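Ferulic acid decarboxylase 1 (Candida dubliniensis, PDB 4ZAD) catalyses the reversible decarboxylation of cinnamic, coumaric and ferulic acids to the corresponding vinyl aromatics, using prenylated FMN and manganese. Local coordinates at residues L410-L415 and G469-T474. Sequence-based numbering, arbitrary orientation.
Sequences LHEIIL and GKCVTT
The extended side chain of K470 crosses the H411 ring at about a right angle, next to a parallel strand pair whose two faces join by different means. From H411 to L415, the backbones of 410-415 and 469-474 bond alternately: H411 O accepts from C471 N, C471 O from I413 N, I413 O from T473 N, and T473 O from L415 N at 2.9 Å. The axes of 412-415 and 470-474 approach to 4.6 Å, with their directions 13° apart.

The face with E412, C471 and T473 also holds I414, but its link across the strands is polar. T473 OG1 donates to E412 OE2 at 2.5 Å, meeting the carboxylate on its anti side and well out of its plane; Y432 also bonds this oxygen. With CG anti to the backbone N (chi1 -179°) and a bend at chi2, the E412 carboxylate passes beside C471 SG, CD lying 3.7 Å from the sulphur. P438 and V439 of the second subunit pack against E412 and C471, and Q442 of the same chain also touches them.

The other face is mainly apolar, with T474 at its far end. Here V472 spreads its two methyls beneath helix 386-399: CG1 lies 3.8 Å from L415 CD1, and V472 CG2 lies 4.0 Å from I413 CG1. These van der Waals contacts are looser than the hydrogen-bonded backbone and the E412-T473 bond, and the tip of I413 leads away toward F398.

K470 CE sits over one face of the H411 ring, 3.9 Å from its centroid, in a CH-pi contact, while K470 NZ reaches L410 O at 2.8 Å and also bonds S408 O. No solvent side exists: the pair is buried throughout, strands 412-417 and 470-475 being adjacent inner strands of the mixed five-stranded, helix-flanked sheet of the UbiD C-terminal domain.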
loop_
_atom_site.group_PDB
_atom_site.type_symbol
_atom_site.label_atom_id
_atom_site.label_comp_id
_atom_site.label_asym_id
_atom_site.label_seq_id
_atom_site.Cartn_x
_atom_site.Cartn_y
_atom_site.Cartn_z
ATOM N N LEU A 410 4.564 17.898 -0.086
ATOM C CA LEU A 410 4.175 16.833 0.847
ATOM C C LEU A 410 2.827 17.143 1.452
ATOM O O LEU A 410 2.560 18.324 1.727
ATOM C CB LEU A 410 5.251 16.674 1.930
ATOM C CG LEU A 410 6.597 16.164 1.370
ATOM C CD1 LEU A 410 7.695 16.267 2.451
ATOM C CD2 LEU A 410 6.545 14.758 0.801
ATOM N N HIS A 411 1.834 16.453 1.634
ATOM C CA HIS A 411 0.614 16.648 2.236
ATOM C C HIS A 411 0.284 15.854 3.513
ATOM O O HIS A 411 -0.610 16.222 4.236
ATOM C CB HIS A 411 -0.541 16.527 1.276
ATOM C CG HIS A 411 -0.917 17.801 0.574
ATOM N ND1 HIS A 411 -0.107 18.400 -0.375
ATOM C CD2 HIS A 411 -2.059 18.527 0.596
ATOM C CE1 HIS A 411 -0.718 19.462 -0.868
ATOM N NE2 HIS A 411 -1.895 19.570 -0.285
ATOM N N GLU A 412 1.003 14.772 3.783
ATOM C CA GLU A 412 0.770 13.998 4.986
ATOM C C GLU A 412 2.109 13.492 5.506
ATOM O O GLU A 412 2.914 12.941 4.757
ATOM C CB GLU A 412 -0.193 12.857 4.696
ATOM C CG GLU A 412 -0.514 11.998 5.906
ATOM C CD GLU A 412 -1.921 11.431 5.905
ATOM O OE1 GLU A 412 -2.656 11.613 4.913
ATOM O OE2 GLU A 412 -2.290 10.808 6.912
ATOM N N ILE A 413 2.371 13.744 6.780
ATOM C CA ILE A 413 3.631 13.372 7.394
ATOM C C ILE A 413 3.234 12.294 8.372
ATOM O O ILE A 413 2.220 12.440 9.054
ATOM C CB ILE A 413 4.280 14.503 8.165
ATOM C CG1 ILE A 413 4.327 15.792 7.324
ATOM C CG2 ILE A 413 5.672 14.059 8.650
ATOM C CD1 ILE A 413 5.183 15.713 6.039
ATOM N N ILE A 414 4.007 11.214 8.410
ATOM C CA ILE A 414 3.600 10.022 9.093
ATOM C C ILE A 414 4.637 9.650 10.118
ATOM O O ILE A 414 5.733 9.313 9.784
ATOM C CB ILE A 414 3.439 8.923 8.113
ATOM C CG1 ILE A 414 2.222 9.231 7.214
ATOM C CG2 ILE A 414 3.249 7.619 8.843
ATOM C CD1 ILE A 414 1.943 8.176 6.203
ATOM N N LEU A 415 4.325 9.802 11.387
ATOM C CA LEU A 415 5.319 9.576 12.414
ATOM C C LEU A 415 5.166 8.131 12.865
ATOM O O LEU A 415 4.079 7.721 13.223
ATOM C CB LEU A 415 5.113 10.536 13.556
ATOM C CG LEU A 415 5.116 12.032 13.175
ATOM C CD1 LEU A 415 4.715 12.905 14.437
ATOM C CD2 LEU A 415 6.397 12.525 12.589
ATOM N N GLY A 469 -4.984 21.933 3.587
ATOM C CA GLY A 469 -4.905 20.628 2.979
ATOM C C GLY A 469 -3.880 19.684 3.545
ATOM O O GLY A 469 -3.709 18.613 2.999
ATOM N N LYS A 470 -3.189 20.027 4.624
ATOM C CA LYS A 470 -2.094 19.149 5.071
ATOM C C LYS A 470 -2.279 18.646 6.501
ATOM O O LYS A 470 -2.960 19.251 7.304
ATOM C CB LYS A 470 -0.721 19.814 4.906
ATOM C CG LYS A 470 -0.450 20.359 3.505
ATOM C CD LYS A 470 0.998 20.886 3.335
ATOM C CE LYS A 470 1.331 21.060 1.835
ATOM N NZ LYS A 470 2.785 21.092 1.472
ATOM N N CYS A 471 -1.650 17.522 6.811
ATOM C CA CYS A 471 -1.745 17.000 8.148
ATOM C C CYS A 471 -0.506 16.225 8.548
ATOM O O CYS A 471 0.253 15.820 7.707
ATOM C CB CYS A 471 -2.977 16.120 8.233
ATOM S SG CYS A 471 -2.653 14.392 8.008
ATOM N N VAL A 472 -0.290 16.071 9.844
ATOM C CA VAL A 472 0.763 15.230 10.390
ATOM C C VAL A 472 0.091 14.105 11.179
ATOM O O VAL A 472 -0.645 14.378 12.140
ATOM C CB VAL A 472 1.661 16.021 11.317
ATOM C CG1 VAL A 472 2.646 15.064 12.129
ATOM C CG2 VAL A 472 2.382 17.117 10.510
ATOM N N THR A 473 0.318 12.854 10.752
ATOM C CA THR A 473 -0.389 11.704 11.292
ATOM C C THR A 473 0.510 10.917 12.169
ATOM O O THR A 473 1.573 10.514 11.744
ATOM C CB THR A 473 -0.877 10.801 10.169
ATOM O OG1 THR A 473 -1.658 11.567 9.253
ATOM C CG2 THR A 473 -1.720 9.711 10.706
ATOM N N THR A 474 0.120 10.682 13.410
ATOM C CA THR A 474 1.043 9.994 14.317
ATOM C C THR A 474 0.685 8.525 14.485
ATOM O O THR A 474 -0.412 8.176 14.896
ATOM C CB THR A 474 1.303 10.771 15.654
ATOM O OG1 THR A 474 1.188 9.888 16.800
ATOM C CG2 THR A 474 0.421 11.998 15.767
#